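Local coordinates for protein PA0821 (Pseudomonas aeruginosa, PDB 7DRG) that probably acts as the immunity protein (antitoxin) that neutralises a VRR-NUC nuclease effector of the Pseudomonas aeruginosa type VI secretion system, at residues Leu73-Glu79 against Ser110-Gly116; Ala124-Tyr130 against Val145-Pro151; Asn294-Lys298 against Leu331-Asp335. The contacts are given in a common frame with arbitrary orientation. Residues are numbered along the deposited sequence.

Contact 1 of 3, residues Leu73-Glu79 against Ser110-Gly116; sequences LTWLWRE and SFCYTSG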
loop_
_atom_site.group_PDB
_atom_site.type_symbol
_atom_site.label_atom_id
_atom_site.label_comp_id
_atom_site.label_asym_id
_atom_site.label_seq_id
_atom_site.Cartn_x
_atom_site.Cartn_y
_atom_site.Cartn_z
ATOM N N LEU B 73 -8.322 30.353 -0.014
ATOM C CA LEU B 73 -8.089 30.117 -1.432
ATOM C C LEU B 73 -6.874 30.900 -1.912
ATOM O O LEU B 73 -6.622 32.022 -1.466
ATOM C CB LEU B 73 -9.316 30.522 -2.246
ATOM C CG LEU B 73 -10.570 29.682 -1.994
ATOM C CD1 LEU B 73 -11.719 30.172 -2.864
ATOM C CD2 LEU B 73 -10.283 28.212 -2.262
ATOM N N THR B 74 -6.121 30.301 -2.836
ATOM C CA THR B 74 -4.862 30.892 -3.278
ATOM C C THR B 74 -4.715 30.978 -4.797
ATOM O O THR B 74 -4.058 31.898 -5.289
ATOM C CB THR B 74 -3.688 30.099 -2.699
ATOM O OG1 THR B 74 -3.884 28.705 -2.955
ATOM C CG2 THR B 74 -3.579 30.336 -1.202
ATOM N N TRP B 75 -5.323 30.058 -5.549
ATOM C CA TRP B 75 -5.106 29.979 -6.989
ATOM C C TRP B 75 -6.396 29.647 -7.725
ATOM O O TRP B 75 -7.246 28.906 -7.224
ATOM C CB TRP B 75 -4.053 28.916 -7.342
ATOM C CG TRP B 75 -2.773 29.108 -6.629
ATOM C CD1 TRP B 75 -2.315 28.400 -5.556
ATOM C CD2 TRP B 75 -1.770 30.090 -6.920
ATOM N NE1 TRP B 75 -1.097 28.882 -5.158
ATOM C CE2 TRP B 75 -0.732 29.914 -5.982
ATOM C CE3 TRP B 75 -1.653 31.103 -7.875
ATOM C CZ2 TRP B 75 0.408 30.711 -5.971
ATOM C CZ3 TRP B 75 -0.517 31.892 -7.866
ATOM C CH2 TRP B 75 0.501 31.688 -6.920
ATOM N N LEU B 76 -6.516 30.187 -8.939
ATOM C CA LEU B 76 -7.567 29.805 -9.875
ATOM C C LEU B 76 -6.923 29.254 -11.140
ATOM O O LEU B 76 -6.179 29.972 -11.828
ATOM C CB LEU B 76 -8.469 30.996 -10.211
ATOM C CG LEU B 76 -9.450 30.705 -11.346
ATOM C CD1 LEU B 76 -10.423 29.607 -10.947
ATOM C CD2 LEU B 76 -10.191 31.984 -11.717
ATOM N N TRP B 77 -7.219 27.994 -11.452
ATOM C CA TRP B 77 -6.763 27.341 -12.676
ATOM C C TRP B 77 -7.905 27.301 -13.688
ATOM O O TRP B 77 -9.042 26.962 -13.339
ATOM C CB TRP B 77 -6.266 25.912 -12.392
ATOM C CG TRP B 77 -4.910 25.819 -11.728
ATOM C CD1 TRP B 77 -4.646 25.593 -10.397
ATOM C CD2 TRP B 77 -3.632 25.931 -12.374
ATOM N NE1 TRP B 77 -3.285 25.570 -10.187
ATOM C CE2 TRP B 77 -2.643 25.771 -11.380
ATOM C CE3 TRP B 77 -3.231 26.154 -13.693
ATOM C CZ2 TRP B 77 -1.280 25.828 -11.668
ATOM C CZ3 TRP B 77 -1.879 26.214 -13.976
ATOM C CH2 TRP B 77 -0.921 26.056 -12.968
ATOM N N ARG B 78 -7.605 27.655 -14.937
ATOM C CA ARG B 78 -8.572 27.602 -16.023
ATOM C C ARG B 78 -7.908 26.981 -17.243
ATOM O O ARG B 78 -6.768 27.319 -17.571
ATOM C CB ARG B 78 -9.112 28.998 -16.377
ATOM C CG ARG B 78 -9.952 29.664 -15.278
ATOM C CD ARG B 78 -10.389 31.058 -15.709
ATOM N NE ARG B 78 -9.224 31.852 -16.061
ATOM C CZ ARG B 78 -9.252 32.898 -16.873
ATOM N NH1 ARG B 78 -10.402 33.291 -17.414
ATOM N NH2 ARG B 78 -8.128 33.550 -17.140
ATOM N N GLU B 79 -8.616 26.076 -17.916
ATOM C CA GLU B 79 -8.049 25.415 -19.088
ATOM C C GLU B 79 -8.266 26.277 -20.323
ATOM O O GLU B 79 -9.411 26.557 -20.698
ATOM C CB GLU B 79 -8.656 24.029 -19.291
ATOM C CG GLU B 79 -8.125 23.330 -20.536
ATOM C CD GLU B 79 -8.464 21.853 -20.584
ATOM O OE1 GLU B 79 -7.893 21.146 -21.443
ATOM O OE2 GLU B 79 -9.292 21.399 -19.765
ATOM N N SER B 110 -14.480 26.033 -17.172
ATOM C CA SER B 110 -13.277 25.461 -16.562
ATOM C C SER B 110 -12.816 26.424 -15.473
ATOM O O SER B 110 -12.270 27.488 -15.777
ATOM C CB SER B 110 -12.186 25.229 -17.603
ATOM O OG SER B 110 -11.024 24.669 -17.009
ATOM N N PHE B 111 -13.054 26.056 -14.213
ATOM C CA PHE B 111 -12.683 26.888 -13.074
ATOM C C PHE B 111 -12.283 25.970 -11.937
ATOM O O PHE B 111 -13.110 25.190 -11.454
ATOM C CB PHE B 111 -13.839 27.789 -12.619
ATOM C CG PHE B 111 -14.339 28.724 -13.680
ATOM C CD1 PHE B 111 -13.707 29.936 -13.906
ATOM C CD2 PHE B 111 -15.454 28.398 -14.439
ATOM C CE1 PHE B 111 -14.170 30.801 -14.876
ATOM C CE2 PHE B 111 -15.919 29.259 -15.420
ATOM C CZ PHE B 111 -15.276 30.461 -15.637
ATOM N N CYS B 112 -11.037 26.073 -11.494
ATOM C CA CYS B 112 -10.558 25.255 -10.384
ATOM C C CYS B 112 -9.885 26.159 -9.359
ATOM O O CYS B 112 -8.765 26.628 -9.584
ATOM C CB CYS B 112 -9.600 24.176 -10.878
ATOM S SG CYS B 112 -9.069 23.095 -9.548
ATOM N N TYR B 113 -10.573 26.404 -8.243
ATOM C CA TYR B 113 -10.028 27.176 -7.138
ATOM C C TYR B 113 -9.359 26.225 -6.160
ATOM O O TYR B 113 -9.970 25.234 -5.740
ATOM C CB TYR B 113 -11.125 27.949 -6.408
ATOM C CG TYR B 113 -11.800 29.039 -7.212
ATOM C CD1 TYR B 113 -12.905 28.758 -8.011
ATOM C CD2 TYR B 113 -11.347 30.349 -7.149
ATOM C CE1 TYR B 113 -13.545 29.770 -8.730
ATOM C CE2 TYR B 113 -11.986 31.366 -7.863
ATOM C CZ TYR B 113 -13.070 31.062 -8.651
ATOM O OH TYR B 113 -13.697 32.065 -9.353
ATOM N N THR B 114 -8.115 26.529 -5.793
ATOM C CA THR B 114 -7.363 25.676 -4.879
ATOM C C THR B 114 -6.779 26.512 -3.749
ATOM O O THR B 114 -6.792 27.742 -3.781
ATOM C CB THR B 114 -6.237 24.917 -5.595
ATOM O OG1 THR B 114 -5.218 25.837 -6.008
ATOM C CG2 THR B 114 -6.761 24.153 -6.803
ATOM N N SER B 115 -6.241 25.816 -2.742
ATOM C CA SER B 115 -5.676 26.462 -1.564
ATOM C C SER B 115 -4.224 26.070 -1.318
ATOM O O SER B 115 -3.696 26.349 -0.237
ATOM C CB SER B 115 -6.512 26.136 -0.317
ATOM O OG SER B 115 -6.511 24.735 -0.073
ATOM N N GLY B 116 -3.554 25.453 -2.285
ATOM C CA GLY B 116 -2.148 25.138 -2.092
ATOM C C GLY B 116 -1.315 26.402 -1.954
ATOM O O GLY B 116 -1.583 27.417 -2.598
HETATM O O HOH W 1 -9.440 24.257 -14.902
HETATM O O HOH W 2 -11.247 22.065 -17.729
#

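Contact 2 of 3, residues Ala124-Tyr130 against Val145-Pro151; sequences AWLFDIY and VLEFSVP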
loop_
_atom_site.group_PDB
_atom_site.type_symbol
_atom_site.label_atom_id
_atom_site.label_comp_id
_atom_site.label_asym_id
_atom_site.label_seq_id
_atom_site.Cartn_x
_atom_site.Cartn_y
_atom_site.Cartn_z
ATOM N N ALA B 124 -6.386 21.515 0.486
ATOM C CA ALA B 124 -7.549 20.874 1.088
ATOM C C ALA B 124 -8.858 21.594 0.795
ATOM O O ALA B 124 -9.919 20.985 0.947
ATOM C CB ALA B 124 -7.351 20.755 2.602
ATOM N N TRP B 125 -8.812 22.854 0.369
ATOM C CA TRP B 125 -9.988 23.583 -0.084
ATOM C C TRP B 125 -10.015 23.546 -1.606
ATOM O O TRP B 125 -8.998 23.831 -2.248
ATOM C CB TRP B 125 -9.963 25.040 0.381
ATOM C CG TRP B 125 -10.026 25.265 1.867
ATOM C CD1 TRP B 125 -8.975 25.390 2.721
ATOM C CD2 TRP B 125 -11.211 25.452 2.657
ATOM N NE1 TRP B 125 -9.427 25.623 3.999
ATOM C CE2 TRP B 125 -10.796 25.664 3.985
ATOM C CE3 TRP B 125 -12.577 25.446 2.370
ATOM C CZ2 TRP B 125 -11.699 25.869 5.028
ATOM C CZ3 TRP B 125 -13.477 25.654 3.406
ATOM C CH2 TRP B 125 -13.030 25.864 4.719
ATOM N N LEU B 126 -11.164 23.198 -2.174
ATOM C CA LEU B 126 -11.287 23.032 -3.618
ATOM C C LEU B 126 -12.686 23.429 -4.060
ATOM O O LEU B 126 -13.667 23.120 -3.378
ATOM C CB LEU B 126 -11.022 21.581 -4.029
ATOM C CG LEU B 126 -11.325 21.219 -5.484
ATOM C CD1 LEU B 126 -10.189 21.692 -6.364
ATOM C CD2 LEU B 126 -11.572 19.720 -5.644
ATOM N N PHE B 127 -12.777 24.108 -5.203
ATOM C CA PHE B 127 -14.056 24.287 -5.888
ATOM C C PHE B 127 -13.747 24.211 -7.373
ATOM O O PHE B 127 -13.070 25.092 -7.903
ATOM C CB PHE B 127 -14.711 25.620 -5.517
ATOM C CG PHE B 127 -16.134 25.764 -5.992
ATOM C CD1 PHE B 127 -16.413 26.290 -7.248
ATOM C CD2 PHE B 127 -17.198 25.406 -5.172
ATOM C CE1 PHE B 127 -17.722 26.451 -7.683
ATOM C CE2 PHE B 127 -18.519 25.578 -5.610
ATOM C CZ PHE B 127 -18.775 26.081 -6.855
ATOM N N ASP B 128 -14.227 23.161 -8.036
ATOM C CA ASP B 128 -13.795 22.829 -9.391
ATOM C C ASP B 128 -15.021 22.609 -10.267
ATOM O O ASP B 128 -15.783 21.667 -10.033
ATOM C CB ASP B 128 -12.916 21.572 -9.352
ATOM C CG ASP B 128 -12.296 21.219 -10.691
ATOM O OD1 ASP B 128 -12.661 21.796 -11.732
ATOM O OD2 ASP B 128 -11.415 20.336 -10.688
ATOM N N ILE B 129 -15.196 23.454 -11.287
ATOM C CA ILE B 129 -16.278 23.316 -12.256
ATOM C C ILE B 129 -15.700 22.832 -13.571
ATOM O O ILE B 129 -14.744 23.421 -14.088
ATOM C CB ILE B 129 -17.027 24.638 -12.482
ATOM C CG1 ILE B 129 -17.681 25.121 -11.191
ATOM C CG2 ILE B 129 -18.074 24.466 -13.587
ATOM C CD1 ILE B 129 -18.123 26.577 -11.289
ATOM N N TYR B 130 -16.291 21.777 -14.123
ATOM C CA TYR B 130 -15.938 21.277 -15.451
ATOM C C TYR B 130 -17.242 21.166 -16.235
ATOM O O TYR B 130 -18.036 20.253 -15.998
ATOM C CB TYR B 130 -15.201 19.947 -15.344
ATOM C CG TYR B 130 -14.850 19.300 -16.662
ATOM C CD1 TYR B 130 -13.673 19.615 -17.312
ATOM C CD2 TYR B 130 -15.682 18.344 -17.226
ATOM C CE1 TYR B 130 -13.341 19.015 -18.508
ATOM C CE2 TYR B 130 -15.360 17.739 -18.417
ATOM C CZ TYR B 130 -14.190 18.083 -19.054
ATOM O OH TYR B 130 -13.852 17.487 -20.248
ATOM N N VAL B 145 -19.344 18.283 -14.214
ATOM C CA VAL B 145 -18.921 17.877 -12.875
ATOM C C VAL B 145 -18.639 19.109 -12.033
ATOM O O VAL B 145 -17.965 20.038 -12.486
ATOM C CB VAL B 145 -17.666 16.978 -12.916
ATOM C CG1 VAL B 145 -17.171 16.697 -11.499
ATOM C CG2 VAL B 145 -17.946 15.676 -13.658
ATOM N N LEU B 146 -19.143 19.110 -10.801
ATOM C CA LEU B 146 -18.708 20.034 -9.762
ATOM C C LEU B 146 -18.074 19.218 -8.650
ATOM O O LEU B 146 -18.703 18.292 -8.130
ATOM C CB LEU B 146 -19.879 20.845 -9.195
ATOM C CG LEU B 146 -19.564 21.676 -7.948
ATOM C CD1 LEU B 146 -18.495 22.725 -8.230
ATOM C CD2 LEU B 146 -20.819 22.357 -7.419
ATOM N N GLU B 147 -16.845 19.566 -8.277
ATOM C CA GLU B 147 -16.175 18.949 -7.138
ATOM C C GLU B 147 -15.749 20.038 -6.173
ATOM O O GLU B 147 -15.287 21.102 -6.592
ATOM C CB GLU B 147 -14.935 18.147 -7.547
ATOM C CG GLU B 147 -15.201 16.909 -8.348
ATOM C CD GLU B 147 -14.039 15.938 -8.262
ATOM O OE1 GLU B 147 -14.221 14.863 -7.668
ATOM O OE2 GLU B 147 -12.936 16.262 -8.767
ATOM N N PHE B 148 -15.889 19.772 -4.881
ATOM C CA PHE B 148 -15.501 20.770 -3.901
ATOM C C PHE B 148 -15.088 20.059 -2.627
ATOM O O PHE B 148 -15.481 18.918 -2.378
ATOM C CB PHE B 148 -16.635 21.775 -3.641
ATOM C CG PHE B 148 -17.792 21.195 -2.893
ATOM C CD1 PHE B 148 -18.691 20.362 -3.526
ATOM C CD2 PHE B 148 -17.965 21.469 -1.545
ATOM C CE1 PHE B 148 -19.765 19.815 -2.822
ATOM C CE2 PHE B 148 -19.031 20.927 -0.834
ATOM C CZ PHE B 148 -19.930 20.097 -1.483
ATOM N N SER B 149 -14.265 20.727 -1.826
ATOM C CA SER B 149 -13.759 20.047 -0.648
ATOM C C SER B 149 -13.421 21.040 0.448
ATOM O O SER B 149 -13.149 22.215 0.194
ATOM C CB SER B 149 -12.517 19.211 -0.982
ATOM O OG SER B 149 -11.397 20.050 -1.228
ATOM N N VAL B 150 -13.414 20.525 1.674
ATOM C CA VAL B 150 -12.941 21.259 2.847
ATOM C C VAL B 150 -11.942 20.384 3.594
ATOM O O VAL B 150 -11.919 19.154 3.422
ATOM C CB VAL B 150 -14.110 21.658 3.779
ATOM C CG1 VAL B 150 -15.168 22.484 3.030
ATOM C CG2 VAL B 150 -14.726 20.408 4.432
ATOM N N PRO B 151 -11.118 20.986 4.455
ATOM C CA PRO B 151 -10.170 20.197 5.250
ATOM C C PRO B 151 -10.874 19.334 6.282
ATOM O O PRO B 151 -11.979 19.637 6.737
ATOM C CB PRO B 151 -9.303 21.261 5.939
ATOM C CG PRO B 151 -9.533 22.519 5.171
ATOM C CD PRO B 151 -10.905 22.434 4.611
HETATM O O HOH W 3 -11.019 18.311 -8.806
#

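Contact 3 of 3, residues Asn294-Lys298 against Leu331-Asp335; sequences NHALK and LDVED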
loop_
_atom_site.group_PDB
_atom_site.type_symbol
_atom_site.label_atom_id
_atom_site.label_comp_id
_atom_site.label_asym_id
_atom_site.label_seq_id
_atom_site.Cartn_x
_atom_site.Cartn_y
_atom_site.Cartn_z
ATOM N N ASN B 294 -23.551 -0.024 0.356
ATOM C CA ASN B 294 -23.082 -0.626 -0.887
ATOM C C ASN B 294 -23.863 -1.891 -1.212
ATOM O O ASN B 294 -24.162 -2.161 -2.380
ATOM C CB ASN B 294 -21.581 -0.914 -0.790
ATOM C CG ASN B 294 -21.037 -1.663 -1.998
ATOM O OD1 ASN B 294 -20.683 -1.061 -3.013
ATOM N ND2 ASN B 294 -20.940 -2.987 -1.878
ATOM N N HIS B 295 -24.208 -2.677 -0.187
ATOM C CA HIS B 295 -25.006 -3.878 -0.412
ATOM C C HIS B 295 -26.373 -3.531 -0.994
ATOM O O HIS B 295 -26.853 -4.201 -1.917
ATOM C CB HIS B 295 -25.149 -4.652 0.897
ATOM C CG HIS B 295 -25.739 -6.017 0.730
ATOM N ND1 HIS B 295 -25.023 -7.080 0.224
ATOM C CD2 HIS B 295 -26.979 -6.491 0.998
ATOM C CE1 HIS B 295 -25.795 -8.151 0.189
ATOM N NE2 HIS B 295 -26.987 -7.821 0.655
ATOM N N ALA B 296 -27.004 -2.473 -0.479
ATOM C CA ALA B 296 -28.326 -2.078 -0.960
ATOM C C ALA B 296 -28.290 -1.526 -2.382
ATOM O O ALA B 296 -29.282 -1.643 -3.112
ATOM C CB ALA B 296 -28.939 -1.037 -0.022
ATOM N N LEU B 297 -27.177 -0.921 -2.794
ATOM C CA LEU B 297 -27.111 -0.213 -4.065
ATOM C C LEU B 297 -26.265 -0.901 -5.128
ATOM O O LEU B 297 -26.201 -0.401 -6.252
ATOM C CB LEU B 297 -26.577 1.208 -3.846
ATOM C CG LEU B 297 -27.432 2.117 -2.964
ATOM C CD1 LEU B 297 -26.841 3.522 -2.916
ATOM C CD2 LEU B 297 -28.868 2.157 -3.467
ATOM N N LYS B 298 -25.617 -2.028 -4.827
ATOM C CA LYS B 298 -24.692 -2.577 -5.813
ATOM C C LYS B 298 -25.397 -3.072 -7.070
ATOM O O LYS B 298 -24.739 -3.258 -8.101
ATOM C CB LYS B 298 -23.851 -3.690 -5.196
ATOM C CG LYS B 298 -24.625 -4.883 -4.690
ATOM C CD LYS B 298 -23.667 -5.812 -3.960
ATOM C CE LYS B 298 -24.305 -7.142 -3.619
ATOM N NZ LYS B 298 -23.331 -8.007 -2.903
ATOM N N LEU B 331 -16.202 -2.920 -1.370
ATOM C CA LEU B 331 -17.067 -2.984 -0.202
ATOM C C LEU B 331 -18.008 -4.187 -0.202
ATOM O O LEU B 331 -18.749 -4.377 0.773
ATOM C CB LEU B 331 -17.881 -1.687 -0.099
ATOM C CG LEU B 331 -17.093 -0.381 0.062
ATOM C CD1 LEU B 331 -17.991 0.842 -0.172
ATOM C CD2 LEU B 331 -16.485 -0.318 1.444
ATOM N N ASP B 332 -18.001 -4.997 -1.261
ATOM C CA ASP B 332 -18.947 -6.102 -1.383
ATOM C C ASP B 332 -18.731 -7.151 -0.297
ATOM O O ASP B 332 -17.596 -7.474 0.064
ATOM C CB ASP B 332 -18.814 -6.769 -2.754
ATOM C CG ASP B 332 -19.397 -5.939 -3.877
ATOM O OD1 ASP B 332 -20.018 -4.892 -3.597
ATOM O OD2 ASP B 332 -19.239 -6.347 -5.048
ATOM N N VAL B 333 -19.841 -7.694 0.211
ATOM C CA VAL B 333 -19.845 -8.788 1.176
ATOM C C VAL B 333 -20.890 -9.809 0.738
ATOM O O VAL B 333 -21.715 -9.550 -0.138
ATOM C CB VAL B 333 -20.131 -8.305 2.616
ATOM C CG1 VAL B 333 -19.066 -7.323 3.089
ATOM C CG2 VAL B 333 -21.512 -7.684 2.702
ATOM N N GLU B 334 -20.847 -10.988 1.362
ATOM C CA GLU B 334 -21.851 -12.014 1.095
ATOM C C GLU B 334 -23.156 -11.682 1.808
ATOM O O GLU B 334 -23.153 -11.123 2.908
ATOM C CB GLU B 334 -21.360 -13.394 1.546
ATOM C CG GLU B 334 -20.075 -13.867 0.878
ATOM C CD GLU B 334 -20.165 -13.872 -0.635
ATOM O OE1 GLU B 334 -21.260 -14.155 -1.172
ATOM O OE2 GLU B 334 -19.140 -13.582 -1.289
ATOM N N ASP B 335 -24.277 -12.039 1.165
ATOM C CA ASP B 335 -25.600 -11.806 1.745
ATOM C C ASP B 335 -25.699 -12.347 3.164
ATOM O O ASP B 335 -26.314 -11.722 4.037
ATOM C CB ASP B 335 -26.684 -12.450 0.877
ATOM C CG ASP B 335 -26.835 -11.784 -0.471
ATOM O OD1 ASP B 335 -25.910 -11.056 -0.885
ATOM O OD2 ASP B 335 -27.887 -11.985 -1.116
HETATM O O HOH W 4 -17.769 -1.719 -3.372
HETATM O O HOH W 5 -21.492 -4.301 0.673
HETATM O O HOH W 6 -22.367 -6.555 -0.730
#

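Contact 1 of 3, residues Leu73-Glu79 against Ser110-Gly116
Strand 110-114 runs against strand 75-77 at 156° between N-to-C directions, with axes 4.6 Å apart at closest: an antiparallel pairing within the large sheet, where strand 75-77 also pairs with strand 87-89. S110 opens it from the side chain. Its OG accepts the backbone NH of E79 (E79 N to S110 OG 2.9 Å) and is hydrogen-bonded to two waters, each 2.7 Å from S110 OG, one 2.9 Å from E79 OE2 and the other bound weakly to W77 O. F111 turns to the opposite face, where F111 CB lies 4.2 Å from L76 CD1. C112 forms a hydrogen-bonded pair with W77 (W77 N to C112 O 2.8 Å, C112 N to W77 O 2.9 Å). Y113 makes a non-hydrogen-bonded pair with L76: L76 CD1 stands 3.6 Å from the Y113 ring centroid, 5° off the normal, a clear CH-pi contact on the sheet face of L76, F111 and Y113, all touched by M99 of helix 96-101. At T114 the pairing slips. T114 O receives both T74 N (2.8 Å) and W75 N (3.3 Å), while T114 N binds W75 O (2.9 Å), so T74 and W75 together oppose one residue, a classic beta bulge. Beyond S115, whose OG bonds to W125 N, the carbonyl of G116 takes T74 OG1 (T74 OG1 to G116 O 2.7 Å). Chemically, the backbone ladder fixes the register, hydroxyl groups of S110 and T74 extend it past both ends of strand 75-77, and L76, F111 and Y113 supply an apolar face for the helix.

Contact 2 of 3, residues Ala124-Tyr130 against Val145-Pro151
W125 lays its indole against P151: P151 CD sits 3.5 Å from the centroid of the five-membered ring of W125, 21° off its normal, which defines a CH-pi contact over the ring face. V150 extends this packing, V150 CG1 lying 3.6 Å from W125 CZ3. The overlap lies where strand 145-151 gives way to helix 152-157, with P151 at the N-cap position, and F65, L68 and A69 of helix 52-69 also touch the indole. Alongside, S149 OG donates to A124 O (2.8 Å), adding a side-chain bond to the ladder that starts at L126.

That ladder is antiparallel and nearly ideal: the strand directions differ by 178° and the axes approach to 4.4 Å. Three hydrogen-bonded pairs, L126 with S149, D128 with E147 and Y130 with V145, each contribute two N-H to O bonds. The shortest is D128 N to E147 O at 2.7 Å. The longest is L126 N to S149 O at 3.2 Å. Between them, F127 faces F148 and I129 faces L146 in non-hydrogen-bonded pairs. L146 CD1 lies 3.8 Å from the F127 ring centroid, 18° off the normal, and 3.9 Å from I129 CG1; F169 of helix 161-173 packs on the side chains of L146 and F127.

The two faces thus differ in character. That of F127, I129, L146 and F148 packs on helices 52-69 and 161-173. The other, beside helix 213-216, is mixed: D128 and E147 are bridged by a water 2.8 Å from both D128 OD2 and E147 OE2, and E147 OE1 bonds to T43.

Contact 3 of 3, residues Asn294-Lys298 against Leu331-Asp335
Three residues dominate this contact between the C-terminal part of helix 288-297 and the loop leading to helix 338-348: N294 (68 Å² covered), H295 (62 Å²) and D332 (47 Å²). N294 points toward the loop and makes the one direct hydrogen bond between the segments, N294 ND2 to D332 OD1, 2.7 Å with 162° at the hydrogen. Its amide also works through water: one molecule spans N294 OD1 (3.0 Å) and L331 N (2.8 Å), another N294 ND2 (2.9 Å) and L331 O (2.7 Å). Both backbone polar groups of L331 are thereby tied to a single side chain.

D332 OD1 has a second partner, forming a salt bridge with R301. K298 is more distant from it, K298 NZ lying 4.6 Å from D332 OD1, beyond salt-bridge range.

H295 meets the loop with its ring edge, H295 CE1 standing 3.1 Å from D335 OD1. H295 ND1 is 2.9 Å from a third water, which accepts from K298 NZ (2.8 Å) and from V333 N (2.9 Å). I338 of helix 338-348 touches both H295 and V333.

Only 319 Å² is buried in all, less than half of either strand pairing above. A hydrated polar junction results: one asparagine-aspartate bond is supplemented by three bridging waters as the loop passes the helix.

Contacts 1 and 2 belong to one continuous piece of antiparallel sheet. Their centres are 9 Å apart, and strands 109-114 and 126-131, consecutive in the chain, are neighbours: Y113 N to F127 O measures 2.8 Å and F111 O to I129 N 2.7 Å, both probable hydrogen bonds. The order across the sheet is therefore 75-77, 109-114, 126-131, 144-151, with contact 2 nearer the centre of the chain (8 Å against 17 Å for contact 1, centre to centre). Contact 3 stands apart, its centre about 37 Å from that of contact 1 and 28 Å from that of contact 2, and contacts 1 and 3 lie on opposite sides of the chain's centre.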